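Long-range contacts in UBP3-associated protein BRE5 (Saccharomyces cerevisiae, PDB 2QIY), which acts together with UBP3 in de-ubiquitination, its N-terminal NTF2 domain being the part described here: residues E24-D29 against A80-L85; F36-A41 against T136-N141; T44-Q49 against D58-V63; K88-D93 against T109-W114; S103-A108 against C123-L128. All blocks are in the same frame, centred on the assembly; numbering follows the deposited sequence.

How the interactions relate
Interaction 5 is the buried core pairing: two inner, neighbouring strands of the NTF2 sheet, with apolar side chains on both faces. Interaction 4 uses the same strand 103-114 on its other edge but is more polar, with threonines, an aspartate and a water. Interaction 3 adds strand 62-66, outermost within this chain at the far side of the sheet, and its Y48 reaches W114 of interaction 4. Interaction 2 fixes the short strand 37-38 beside strand 137-147, which is also hydrogen-bonded to 123-128 of interaction 5. Interaction 1, between a helix end and a turn and partly exposed, relies on apolar packing and water bridges where the others are joined by backbone hydrogen bonds between strands.

Interaction 1 of 5, residues E24-D29 against A80-L85; sequences ERMRTD and AKVRSL
The end of helix 11-28 in the NTF2 domain lies against the turn V82-L85, where M26 meets V82 and L85 on the inner side and R83 reaches over the last turn of the helix on the outer side. M26 carries the apolar part. Its CB lies 3.8 Å from V82 CG1, the two side chains crossing at about a right angle, and its SD is 3.7 Å from L85 CD1. Between the two sides the backbones come close, R83 CA giving a CA-H...O contact to M26 O at 3.3 Å with 156° at the hydrogen. Residues V82 to L85 form a type I beta turn that delivers the chain into strand 85-97 of the NTF2 sheet; S84 braces it by giving both N and OG to K81 O. On the outer side R83, extended from CG to NE, has T28 C and D29 CA over one face of its guanidinium, while two waters sit in plane at its edge. One water accepts from NH1 of R83 at 3.1 Å and donates to R27 O. The other accepts from NH2 of R83 at 2.9 Å and donates to D29 OD1, which itself lies 4.3 Å from that NH2, well out of the guanidinium plane. R83 NE also forms a salt bridge with D79, and D29 OD1 a hydrogen bond with S31.

Interaction 2 of 5, residues F36-A41 against T136-N141; sequences FYASTA and TFDITN
Two nearly straight backbone hydrogen bonds tie F36-A38 to I139: I139 N donates to F36 O at 2.8 Å (172° at the hydrogen), and A38 N donates to I139 O, also at 2.8 Å. Together they make a parallel bridge between Y37 and I139. A water donates to F36 O and to F137 O, 2.7 Å from each, and so extends the link toward the start of strand 137-147. Outward, I139, its CG1 anti to the carbonyl carbon (chi1 -56°), lies against the Y37 ring. Its CD1 stands over the centre of one face, 3.9 Å from the centroid, a CH-pi contact, while its CG2 is 3.7 Å from Y37 CE1. A41 CB approaches I139 O at 3.4 Å, and A38 CB rests on T140 CG2. T140 belongs to a classic beta bulge, facing I127 of neighbouring strand 120-130 together with N141. Helix 11-28 contributes F18 and Y22 against I139, and Y37 OH is hydrogen-bonded to D142. Since the direct hydrogen bonds between the segments come from backbone atoms, the side chains shape the packing, and the isoleucine against the tyrosine face, with the D142 bond, is likely to limit how that ring can turn.

Interaction 3 of 5, residues T44-Q49 against D58-V63; sequences THTNYQ and DVLPTV
H45, which pairs with V63 across the strands, has T46 OG1 over one face of its imidazole, 4.1 Å above the plane and toward the rim, and Y48 CE1 in plane at its edge. The Y48 ring carries T46 CG2 over one face, again toward the rim, and this methyl meets L60 CD1 at 4.0 Å. F75 meets the H45 ring edge-to-face and W114 meets Y48 with its plane at about 90°. The backbones are joined by three hydrogen bonds: H45 N to V63 O at 2.9 Å, V63 N to H45 O at 2.8 Å and N47 N to P61 O at 2.8 Å. N47 has CG anti to its backbone N (chi1 -173°), which brings CG to 4.0 Å from V63 CB, the side chains crossing at about a right angle. N47 OD1 accepts from Q49 N at 3.1 Å, the donor standing 48° out of the carbonyl plane. An alanine here would probably leave Q49 N without this acceptor and open a gap beside V63. T44 CG2 touches T62 OG1 at 3.7 Å, while T44 OG1 is hydrogen-bonded to Q95 of the second subunit. An Asx turn follows an antiparallel pairing, with N47 also at the centre of an inverse gamma turn, where strand 41-46 leaves strand 62-66, outermost within this chain in the NTF2 sheet.

Interaction 4 of 5, residues K88-D93 against T109-W114; sequences KLDTID and TGEMFW
T91 and T109 each hold OG1 between the backbone N and the carbonyl carbon (chi1 70° and 76°), bringing T91 OG1 and T109 OG1 to 2.7 Å. In D90, CG lies anti to the carbonyl carbon, and OD1 comes to 3.4 Å from G110 CA. A water donates to D90 OD1 and lies 2.6 Å from T109 OG1, linking the carboxylate to the threonine pair. D90 and T91 form a classic beta bulge: both backbone N-H groups reach T109 O, D90 N at 2.8 Å and T91 N at 3.2 Å. Beyond it K88 and E111 pair by two backbone bonds, and G110 CA makes a CA-H...O contact to K88 O at 3.1 Å. Strand 85-97 is outermost within the chain, yet K88 and L89 pair with a strand of another protein; I92 packs on F16 and L19 of helix 11-28, and T109 on I147 of the second subunit.

Interaction 5 of 5, residues S103-A108 against C123-L128; sequences SILIMA and CQTFIL
L105 and I127 cross obliquely, with L105 CD2 only 3.4 Å from I127 CD1, tighter than usual van der Waals contact. T125 holds OG1 beside its backbone N (chi1 -69°) and CG2 anti to it, where CG2 presses on L105 CD2 at 3.5 Å. M107 and T125 lie side by side, pointing the same way, with T125 OG1 3.4 Å from M107 CG; this hydroxyl is buried with no polar partner in the model. An alanine in place of T125 would probably open a gap beside L105 CD2 and M107 CG. These strands form an antiparallel hairpin within the NTF2 sheet, joined by six backbone hydrogen bonds. The face of L105, M107 and T125 packs on the second subunit, whereas the face of I106, F126 and L128 turns to helix 11-28. There I106 CD1 meets L128 CD1 at 3.7 Å, I106 O lies at the edge of the F126 ring, and Y22 and F18 of the helix meet this ring edge-to-face.

Interaction 1 of 5, residues E24-D29 against A80-L85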
# COMPACT_ATOMS: atom_id res chain seq x y z
N GLU A 24 15.67 -10.48 -1.16
CA GLU A 24 16.97 -11.09 -1.05
C GLU A 24 17.71 -11.04 -2.38
O GLU A 24 18.94 -10.95 -2.38
CB GLU A 24 16.87 -12.48 -0.45
CG GLU A 24 16.51 -12.45 1.05
CD GLU A 24 16.32 -13.84 1.66
OE1 GLU A 24 16.19 -14.82 0.89
OE2 GLU A 24 16.32 -13.95 2.91
N ARG A 25 16.97 -11.04 -3.49
CA ARG A 25 17.58 -10.89 -4.82
C ARG A 25 18.26 -9.53 -4.97
O ARG A 25 19.24 -9.40 -5.71
CB ARG A 25 16.55 -11.08 -5.95
CG ARG A 25 16.14 -12.51 -6.16
CD ARG A 25 15.39 -12.68 -7.48
NE ARG A 25 13.94 -12.63 -7.32
CZ ARG A 25 13.17 -11.59 -7.65
NH1 ARG A 25 13.72 -10.50 -8.17
NH2 ARG A 25 11.86 -11.66 -7.47
N MET A 26 17.73 -8.52 -4.27
CA MET A 26 18.36 -7.21 -4.23
C MET A 26 19.73 -7.27 -3.60
O MET A 26 20.66 -6.58 -4.04
CB MET A 26 17.52 -6.22 -3.45
CG MET A 26 16.21 -6.01 -4.11
SD MET A 26 15.44 -4.54 -3.45
CE MET A 26 14.05 -4.36 -4.59
N ARG A 27 19.84 -8.06 -2.54
CA ARG A 27 21.11 -8.24 -1.87
C ARG A 27 22.09 -8.96 -2.79
O ARG A 27 23.25 -8.57 -2.89
CB ARG A 27 20.91 -9.07 -0.61
CG ARG A 27 22.13 -9.16 0.31
CD ARG A 27 21.81 -10.02 1.53
NE ARG A 27 21.38 -11.36 1.10
CZ ARG A 27 20.53 -12.17 1.74
NH1 ARG A 27 19.98 -11.81 2.90
NH2 ARG A 27 20.24 -13.35 1.22
N THR A 28 21.61 -10.00 -3.44
CA THR A 28 22.52 -10.91 -4.14
C THR A 28 22.92 -10.48 -5.54
O THR A 28 24.08 -10.70 -5.94
CB THR A 28 22.00 -12.37 -4.15
OG1 THR A 28 20.79 -12.44 -4.89
CG2 THR A 28 21.71 -12.85 -2.75
N ASP A 29 21.99 -9.90 -6.31
CA ASP A 29 22.32 -9.48 -7.69
C ASP A 29 21.28 -8.56 -8.32
O ASP A 29 20.36 -9.04 -8.99
CB ASP A 29 22.56 -10.69 -8.59
CG ASP A 29 23.17 -10.30 -9.93
OD1 ASP A 29 23.23 -9.08 -10.24
OD2 ASP A 29 23.58 -11.22 -10.68
N ALA A 80 25.18 -0.93 -6.42
CA ALA A 80 25.80 -0.86 -5.10
C ALA A 80 24.80 -0.51 -4.00
O ALA A 80 24.76 -1.13 -2.92
CB ALA A 80 26.97 0.13 -5.12
N LYS A 81 23.97 0.49 -4.29
CA LYS A 81 22.93 0.94 -3.35
C LYS A 81 21.88 -0.13 -3.10
O LYS A 81 21.52 -0.41 -1.98
CB LYS A 81 22.25 2.20 -3.89
CG LYS A 81 22.68 3.48 -3.22
CD LYS A 81 22.01 3.59 -1.86
CE LYS A 81 22.89 4.34 -0.86
NZ LYS A 81 22.37 4.25 0.54
N VAL A 82 21.41 -0.76 -4.18
CA VAL A 82 20.37 -1.77 -4.11
C VAL A 82 20.87 -2.95 -3.26
O VAL A 82 20.14 -3.49 -2.42
CB VAL A 82 19.91 -2.21 -5.55
CG1 VAL A 82 19.06 -3.46 -5.48
CG2 VAL A 82 19.16 -1.05 -6.26
N ARG A 83 22.15 -3.31 -3.41
CA ARG A 83 22.73 -4.43 -2.67
C ARG A 83 22.71 -4.18 -1.16
O ARG A 83 22.86 -5.11 -0.35
CB ARG A 83 24.18 -4.64 -3.12
CG ARG A 83 24.30 -5.42 -4.42
CD ARG A 83 25.77 -5.65 -4.80
NE ARG A 83 25.88 -6.42 -6.05
CZ ARG A 83 26.11 -7.73 -6.09
NH1 ARG A 83 26.30 -8.40 -4.96
NH2 ARG A 83 26.19 -8.37 -7.26
N SER A 84 22.57 -2.92 -0.77
CA SER A 84 22.68 -2.55 0.64
C SER A 84 21.31 -2.38 1.29
O SER A 84 21.22 -1.99 2.45
CB SER A 84 23.54 -1.30 0.80
OG SER A 84 22.86 -0.12 0.38
N LEU A 85 20.24 -2.71 0.54
CA LEU A 85 18.87 -2.53 1.04
C LEU A 85 18.56 -3.58 2.10
O LEU A 85 18.90 -4.75 1.95
CB LEU A 85 17.87 -2.60 -0.11
CG LEU A 85 16.38 -2.41 0.20
CD1 LEU A 85 15.62 -1.83 -0.99
CD2 LEU A 85 15.75 -3.75 0.66
O HOH W 1 25.82 -8.03 -1.97
O HOH W 2 25.57 -7.20 -9.81

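Interaction 2 of 5, residues F36-A41 against T136-N141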
# COMPACT_ATOMS: atom_id res chain seq x y z
N PHE A 36 12.49 -11.13 -13.16
CA PHE A 36 11.27 -11.55 -12.47
C PHE A 36 10.05 -10.69 -12.82
O PHE A 36 8.94 -10.92 -12.31
CB PHE A 36 11.59 -11.67 -10.98
CG PHE A 36 12.62 -12.76 -10.71
CD1 PHE A 36 14.00 -12.49 -10.78
CD2 PHE A 36 12.22 -14.07 -10.48
CE1 PHE A 36 14.95 -13.49 -10.57
CE2 PHE A 36 13.16 -15.10 -10.26
CZ PHE A 36 14.53 -14.81 -10.31
N TYR A 37 10.27 -9.74 -13.73
CA TYR A 37 9.21 -8.85 -14.17
C TYR A 37 8.72 -9.25 -15.55
O TYR A 37 9.49 -9.75 -16.36
CB TYR A 37 9.72 -7.41 -14.24
CG TYR A 37 10.01 -6.77 -12.91
CD1 TYR A 37 9.10 -5.86 -12.34
CD2 TYR A 37 11.19 -7.04 -12.23
CE1 TYR A 37 9.36 -5.22 -11.11
CE2 TYR A 37 11.46 -6.41 -11.00
CZ TYR A 37 10.54 -5.52 -10.45
OH TYR A 37 10.80 -4.90 -9.25
N ALA A 38 7.44 -8.99 -15.82
CA ALA A 38 6.87 -9.13 -17.16
C ALA A 38 7.57 -8.14 -18.08
O ALA A 38 8.09 -7.12 -17.63
CB ALA A 38 5.38 -8.84 -17.13
N SER A 39 7.59 -8.45 -19.37
CA SER A 39 8.25 -7.58 -20.33
C SER A 39 7.70 -6.14 -20.29
O SER A 39 8.46 -5.18 -20.52
CB SER A 39 8.16 -8.16 -21.75
OG SER A 39 6.81 -8.26 -22.16
N THR A 40 6.40 -6.00 -20.03
CA THR A 40 5.72 -4.70 -20.00
C THR A 40 5.44 -4.20 -18.58
O THR A 40 4.58 -3.33 -18.36
CB THR A 40 4.40 -4.73 -20.82
OG1 THR A 40 3.53 -5.72 -20.27
CG2 THR A 40 4.68 -5.02 -22.29
N ALA A 41 6.15 -4.75 -17.60
CA ALA A 41 5.92 -4.37 -16.18
C ALA A 41 6.07 -2.87 -15.91
O ALA A 41 6.84 -2.18 -16.57
CB ALA A 41 6.87 -5.13 -15.26
N THR A 136 4.94 -20.59 -12.49
CA THR A 136 5.64 -19.39 -12.02
C THR A 136 4.78 -18.14 -12.22
O THR A 136 3.74 -18.18 -12.89
CB THR A 136 7.01 -19.18 -12.74
OG1 THR A 136 6.79 -18.95 -14.14
CG2 THR A 136 7.93 -20.39 -12.58
N PHE A 137 5.23 -17.03 -11.62
CA PHE A 137 4.58 -15.74 -11.75
C PHE A 137 5.59 -14.69 -12.19
O PHE A 137 6.77 -14.76 -11.82
CB PHE A 137 4.01 -15.28 -10.41
CG PHE A 137 2.82 -16.07 -9.95
CD1 PHE A 137 2.99 -17.21 -9.18
CD2 PHE A 137 1.52 -15.67 -10.30
CE1 PHE A 137 1.88 -17.95 -8.76
CE2 PHE A 137 0.42 -16.39 -9.88
CZ PHE A 137 0.60 -17.54 -9.11
N ASP A 138 5.11 -13.72 -12.97
CA ASP A 138 5.90 -12.54 -13.32
C ASP A 138 5.29 -11.33 -12.60
O ASP A 138 4.07 -11.19 -12.52
CB ASP A 138 5.84 -12.25 -14.82
CG ASP A 138 6.77 -13.14 -15.65
OD1 ASP A 138 7.57 -13.93 -15.12
OD2 ASP A 138 6.69 -13.02 -16.89
N ILE A 139 6.16 -10.44 -12.11
CA ILE A 139 5.72 -9.15 -11.57
C ILE A 139 5.23 -8.23 -12.70
O ILE A 139 5.98 -7.94 -13.61
CB ILE A 139 6.87 -8.41 -10.82
CG1 ILE A 139 7.46 -9.28 -9.72
CG2 ILE A 139 6.34 -7.13 -10.21
CD1 ILE A 139 8.79 -8.74 -9.20
N THR A 140 3.98 -7.79 -12.64
CA THR A 140 3.51 -6.83 -13.65
C THR A 140 3.49 -5.41 -13.11
O THR A 140 3.49 -4.44 -13.88
CB THR A 140 2.12 -7.18 -14.22
OG1 THR A 140 1.14 -7.19 -13.16
CG2 THR A 140 2.16 -8.54 -14.91
N ASN A 141 3.46 -5.29 -11.79
CA ASN A 141 3.37 -4.00 -11.10
C ASN A 141 4.09 -4.05 -9.78
O ASN A 141 4.01 -5.05 -9.05
CB ASN A 141 1.90 -3.62 -10.80
CG ASN A 141 1.12 -3.38 -12.02
OD1 ASN A 141 1.00 -2.23 -12.50
ND2 ASN A 141 0.60 -4.44 -12.59
O HOH W 3 8.31 -12.92 -10.56

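Interaction 3 of 5, residues T44-Q49 against D58-V63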
# COMPACT_ATOMS: atom_id res chain seq x y z
N THR A 44 7.48 1.56 -9.78
CA THR A 44 7.62 2.91 -9.18
C THR A 44 8.49 2.66 -7.98
O THR A 44 8.07 2.01 -7.02
CB THR A 44 6.23 3.46 -8.79
OG1 THR A 44 5.49 3.68 -9.98
CG2 THR A 44 6.36 4.79 -8.04
N HIS A 45 9.73 3.14 -8.03
CA HIS A 45 10.74 2.72 -7.05
C HIS A 45 11.49 3.90 -6.43
O HIS A 45 11.54 4.98 -6.99
CB HIS A 45 11.73 1.74 -7.70
CG HIS A 45 12.42 0.83 -6.73
ND1 HIS A 45 11.77 -0.25 -6.15
CD2 HIS A 45 13.68 0.81 -6.26
CE1 HIS A 45 12.61 -0.88 -5.34
NE2 HIS A 45 13.79 -0.27 -5.41
N THR A 46 12.10 3.66 -5.28
CA THR A 46 13.01 4.60 -4.63
C THR A 46 13.92 5.31 -5.63
O THR A 46 14.65 4.63 -6.36
CB THR A 46 13.86 3.82 -3.67
OG1 THR A 46 12.97 3.02 -2.85
CG2 THR A 46 14.71 4.79 -2.78
N ASN A 47 13.88 6.64 -5.66
CA ASN A 47 14.68 7.35 -6.64
C ASN A 47 16.10 7.57 -6.13
O ASN A 47 16.42 8.62 -5.55
CB ASN A 47 14.07 8.69 -7.03
CG ASN A 47 14.83 9.35 -8.17
OD1 ASN A 47 15.77 8.76 -8.72
ND2 ASN A 47 14.43 10.57 -8.52
N TYR A 48 16.92 6.55 -6.34
CA TYR A 48 18.29 6.60 -5.89
C TYR A 48 19.10 7.74 -6.53
O TYR A 48 20.13 8.12 -5.98
CB TYR A 48 18.97 5.29 -6.19
CG TYR A 48 18.47 4.11 -5.40
CD1 TYR A 48 17.84 3.06 -6.03
CD2 TYR A 48 18.68 4.02 -4.02
CE1 TYR A 48 17.40 1.93 -5.33
CE2 TYR A 48 18.25 2.92 -3.30
CZ TYR A 48 17.62 1.88 -3.95
OH TYR A 48 17.23 0.78 -3.21
N GLN A 49 18.63 8.25 -7.67
CA GLN A 49 19.31 9.32 -8.42
C GLN A 49 19.01 10.72 -7.88
O GLN A 49 19.67 11.70 -8.27
CB GLN A 49 18.88 9.24 -9.90
CG GLN A 49 19.79 8.39 -10.78
CD GLN A 49 19.90 6.99 -10.28
OE1 GLN A 49 19.03 6.16 -10.52
NE2 GLN A 49 20.96 6.74 -9.50
N ASP A 58 12.09 11.96 6.40
CA ASP A 58 11.81 10.58 6.73
C ASP A 58 11.00 9.92 5.63
O ASP A 58 10.47 8.83 5.81
CB ASP A 58 11.19 10.45 8.12
CG ASP A 58 9.75 10.93 8.17
OD1 ASP A 58 9.09 10.57 9.18
OD2 ASP A 58 9.27 11.62 7.23
N VAL A 59 10.92 10.58 4.48
CA VAL A 59 10.46 9.91 3.26
C VAL A 59 11.47 10.09 2.13
O VAL A 59 12.35 10.97 2.19
CB VAL A 59 9.07 10.41 2.79
CG1 VAL A 59 7.99 10.15 3.85
CG2 VAL A 59 9.13 11.91 2.39
N LEU A 60 11.36 9.25 1.11
CA LEU A 60 12.22 9.37 -0.05
C LEU A 60 11.35 9.51 -1.27
O LEU A 60 10.22 8.98 -1.28
CB LEU A 60 13.10 8.13 -0.21
CG LEU A 60 14.06 7.87 0.95
CD1 LEU A 60 14.62 6.49 0.81
CD2 LEU A 60 15.18 8.89 1.01
N PRO A 61 11.86 10.18 -2.30
CA PRO A 61 11.10 10.31 -3.54
C PRO A 61 11.18 9.03 -4.36
O PRO A 61 12.08 8.20 -4.14
CB PRO A 61 11.82 11.45 -4.28
CG PRO A 61 13.24 11.32 -3.82
CD PRO A 61 13.16 10.88 -2.38
N THR A 62 10.25 8.86 -5.28
CA THR A 62 10.26 7.69 -6.16
C THR A 62 10.24 8.12 -7.62
O THR A 62 10.01 9.29 -7.94
CB THR A 62 9.06 6.75 -5.89
OG1 THR A 62 7.85 7.51 -6.03
CG2 THR A 62 9.16 6.18 -4.46
N VAL A 63 10.47 7.15 -8.49
CA VAL A 63 10.55 7.39 -9.91
C VAL A 63 9.85 6.23 -10.64
O VAL A 63 9.92 5.08 -10.18
CB VAL A 63 12.04 7.51 -10.39
CG1 VAL A 63 12.89 6.26 -10.03
CG2 VAL A 63 12.09 7.79 -11.88

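Interaction 4 of 5, residues K88-D93 against T109-W114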
# COMPACT_ATOMS: atom_id res chain seq x y z
N LYS A 88 12.74 -4.40 7.78
CA LYS A 88 11.86 -5.13 8.69
C LYS A 88 10.51 -5.22 8.00
O LYS A 88 9.89 -4.19 7.70
CB LYS A 88 11.75 -4.38 10.01
CG LYS A 88 10.77 -5.02 10.98
CD LYS A 88 10.76 -4.31 12.33
CE LYS A 88 9.78 -5.00 13.26
NZ LYS A 88 9.81 -4.42 14.63
N LEU A 89 10.11 -6.43 7.64
CA LEU A 89 8.81 -6.65 6.96
C LEU A 89 7.76 -6.86 8.06
O LEU A 89 7.86 -7.82 8.82
CB LEU A 89 8.88 -7.90 6.06
CG LEU A 89 8.04 -8.13 4.80
CD1 LEU A 89 7.57 -9.58 4.68
CD2 LEU A 89 6.95 -7.07 4.45
N ASP A 90 6.78 -5.96 8.16
CA ASP A 90 5.79 -6.00 9.25
C ASP A 90 4.49 -6.74 8.90
O ASP A 90 3.94 -7.48 9.73
CB ASP A 90 5.38 -4.59 9.68
CG ASP A 90 6.47 -3.84 10.45
OD1 ASP A 90 6.55 -2.62 10.24
OD2 ASP A 90 7.21 -4.43 11.27
N THR A 91 3.97 -6.48 7.71
CA THR A 91 2.65 -6.96 7.32
C THR A 91 2.58 -7.40 5.87
O THR A 91 3.31 -6.88 5.01
CB THR A 91 1.54 -5.87 7.53
OG1 THR A 91 1.72 -4.82 6.57
CG2 THR A 91 1.62 -5.25 8.93
N ILE A 92 1.70 -8.37 5.62
CA ILE A 92 1.42 -8.80 4.27
C ILE A 92 -0.10 -8.92 4.16
O ILE A 92 -0.75 -9.51 5.06
CB ILE A 92 2.03 -10.20 3.98
CG1 ILE A 92 3.56 -10.18 4.18
CG2 ILE A 92 1.61 -10.70 2.57
CD1 ILE A 92 4.24 -11.56 4.16
N ASP A 93 -0.64 -8.38 3.06
CA ASP A 93 -2.06 -8.55 2.68
C ASP A 93 -2.10 -9.04 1.25
O ASP A 93 -1.29 -8.61 0.43
CB ASP A 93 -2.81 -7.22 2.74
CG ASP A 93 -2.89 -6.66 4.14
OD1 ASP A 93 -3.70 -7.18 4.93
OD2 ASP A 93 -2.13 -5.71 4.45
N THR A 109 4.06 -3.94 4.20
CA THR A 109 4.48 -2.67 4.83
C THR A 109 5.59 -3.01 5.78
O THR A 109 5.69 -4.15 6.26
CB THR A 109 3.37 -1.93 5.65
OG1 THR A 109 3.16 -2.58 6.92
CG2 THR A 109 2.05 -1.86 4.88
N GLY A 110 6.40 -2.02 6.10
CA GLY A 110 7.52 -2.27 7.02
C GLY A 110 8.37 -1.03 7.16
O GLY A 110 7.90 0.08 6.89
N GLU A 111 9.62 -1.25 7.55
CA GLU A 111 10.59 -0.17 7.71
C GLU A 111 11.85 -0.58 6.96
O GLU A 111 12.38 -1.66 7.17
CB GLU A 111 10.83 0.12 9.19
CG GLU A 111 9.55 0.65 9.87
CD GLU A 111 9.73 1.28 11.24
OE1 GLU A 111 10.87 1.40 11.74
OE2 GLU A 111 8.68 1.71 11.78
N MET A 112 12.24 0.28 6.03
CA MET A 112 13.32 -0.01 5.09
C MET A 112 14.51 0.88 5.41
O MET A 112 14.36 2.02 5.83
CB MET A 112 12.80 0.26 3.66
CG MET A 112 13.79 -0.07 2.58
SD MET A 112 12.96 0.07 0.99
CE MET A 112 11.92 -1.38 1.03
N PHE A 113 15.71 0.35 5.24
CA PHE A 113 16.90 1.19 5.37
C PHE A 113 17.99 0.60 4.47
O PHE A 113 17.78 -0.41 3.79
CB PHE A 113 17.36 1.35 6.82
CG PHE A 113 17.81 0.06 7.49
CD1 PHE A 113 19.17 -0.14 7.78
CD2 PHE A 113 16.89 -0.90 7.89
CE1 PHE A 113 19.60 -1.30 8.40
CE2 PHE A 113 17.32 -2.10 8.55
CZ PHE A 113 18.66 -2.27 8.79
N TRP A 114 19.11 1.31 4.41
CA TRP A 114 20.27 0.81 3.67
C TRP A 114 21.41 0.85 4.67
O TRP A 114 21.35 1.55 5.70
CB TRP A 114 20.52 1.69 2.44
CG TRP A 114 19.41 1.58 1.40
CD1 TRP A 114 19.45 0.85 0.22
CD2 TRP A 114 18.13 2.19 1.44
NE1 TRP A 114 18.26 0.97 -0.44
CE2 TRP A 114 17.42 1.79 0.28
CE3 TRP A 114 17.49 3.06 2.36
CZ2 TRP A 114 16.12 2.23 -0.00
CZ3 TRP A 114 16.17 3.48 2.08
CH2 TRP A 114 15.51 3.05 0.92
O HOH W 4 4.12 -1.35 9.05

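Interaction 5 of 5, residues S103-A108 against C123-L128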
# COMPACT_ATOMS: atom_id res chain seq x y z
N SER A 103 -4.35 -13.91 -11.03
CA SER A 103 -3.27 -13.01 -10.63
C SER A 103 -3.37 -12.73 -9.13
O SER A 103 -4.43 -12.96 -8.53
CB SER A 103 -3.34 -11.72 -11.44
OG SER A 103 -3.08 -11.99 -12.80
N ILE A 104 -2.27 -12.25 -8.53
CA ILE A 104 -2.24 -12.01 -7.09
C ILE A 104 -1.81 -10.58 -6.80
O ILE A 104 -0.78 -10.13 -7.28
CB ILE A 104 -1.29 -12.99 -6.36
CG1 ILE A 104 -1.58 -14.44 -6.76
CG2 ILE A 104 -1.39 -12.80 -4.83
CD1 ILE A 104 -0.47 -15.40 -6.38
N LEU A 105 -2.63 -9.88 -6.02
CA LEU A 105 -2.33 -8.55 -5.48
C LEU A 105 -1.72 -8.72 -4.10
O LEU A 105 -2.33 -9.36 -3.24
CB LEU A 105 -3.65 -7.78 -5.30
CG LEU A 105 -3.79 -6.24 -5.29
CD1 LEU A 105 -4.96 -5.68 -4.44
CD2 LEU A 105 -2.50 -5.39 -5.21
N ILE A 106 -0.52 -8.16 -3.89
CA ILE A 106 0.15 -8.24 -2.62
C ILE A 106 0.45 -6.84 -2.08
O ILE A 106 0.94 -5.98 -2.81
CB ILE A 106 1.49 -9.05 -2.72
CG1 ILE A 106 1.25 -10.43 -3.31
CG2 ILE A 106 2.18 -9.13 -1.36
CD1 ILE A 106 2.56 -11.24 -3.60
N MET A 107 0.17 -6.59 -0.81
CA MET A 107 0.67 -5.35 -0.20
C MET A 107 1.53 -5.68 0.99
O MET A 107 1.13 -6.50 1.83
CB MET A 107 -0.46 -4.48 0.33
CG MET A 107 -1.36 -3.87 -0.65
SD MET A 107 -2.58 -3.01 0.37
CE MET A 107 -1.61 -1.63 0.91
N ALA A 108 2.70 -5.04 1.08
CA ALA A 108 3.61 -5.26 2.20
C ALA A 108 3.86 -3.93 2.89
O ALA A 108 3.84 -2.88 2.24
CB ALA A 108 4.90 -5.82 1.69
N CYS A 123 5.14 1.33 2.32
CA CYS A 123 4.21 0.33 1.85
C CYS A 123 4.58 0.01 0.41
O CYS A 123 4.95 0.89 -0.39
CB CYS A 123 2.80 0.86 1.97
SG CYS A 123 2.45 2.43 1.25
N GLN A 124 4.55 -1.27 0.07
CA GLN A 124 4.94 -1.65 -1.29
C GLN A 124 3.88 -2.62 -1.81
O GLN A 124 3.51 -3.56 -1.10
CB GLN A 124 6.34 -2.29 -1.34
CG GLN A 124 6.84 -2.59 -2.79
CD GLN A 124 8.36 -2.82 -2.89
OE1 GLN A 124 8.90 -2.97 -4.01
NE2 GLN A 124 9.04 -2.83 -1.77
N THR A 125 3.42 -2.39 -3.04
CA THR A 125 2.37 -3.23 -3.61
C THR A 125 2.86 -3.87 -4.88
O THR A 125 3.55 -3.23 -5.67
CB THR A 125 1.13 -2.36 -3.89
OG1 THR A 125 0.58 -1.97 -2.63
CG2 THR A 125 0.10 -3.14 -4.63
N PHE A 126 2.51 -5.14 -5.06
CA PHE A 126 2.87 -5.91 -6.26
C PHE A 126 1.65 -6.55 -6.89
O PHE A 126 0.68 -6.89 -6.19
CB PHE A 126 3.75 -7.08 -5.86
CG PHE A 126 4.99 -6.69 -5.12
CD1 PHE A 126 4.97 -6.54 -3.73
CD2 PHE A 126 6.20 -6.50 -5.81
CE1 PHE A 126 6.13 -6.20 -3.04
CE2 PHE A 126 7.37 -6.18 -5.11
CZ PHE A 126 7.32 -6.02 -3.73
N ILE A 127 1.70 -6.75 -8.21
CA ILE A 127 0.76 -7.65 -8.88
C ILE A 127 1.57 -8.73 -9.59
O ILE A 127 2.52 -8.42 -10.32
CB ILE A 127 -0.16 -6.93 -9.90
CG1 ILE A 127 -1.04 -5.92 -9.18
CG2 ILE A 127 -1.06 -7.96 -10.64
CD1 ILE A 127 -2.05 -6.55 -8.34
N LEU A 128 1.22 -9.98 -9.31
CA LEU A 128 1.85 -11.16 -9.90
C LEU A 128 0.90 -11.79 -10.90
O LEU A 128 -0.27 -12.08 -10.59
CB LEU A 128 2.19 -12.20 -8.82
CG LEU A 128 3.00 -11.71 -7.61
CD1 LEU A 128 3.42 -12.92 -6.81
CD2 LEU A 128 4.22 -10.91 -8.07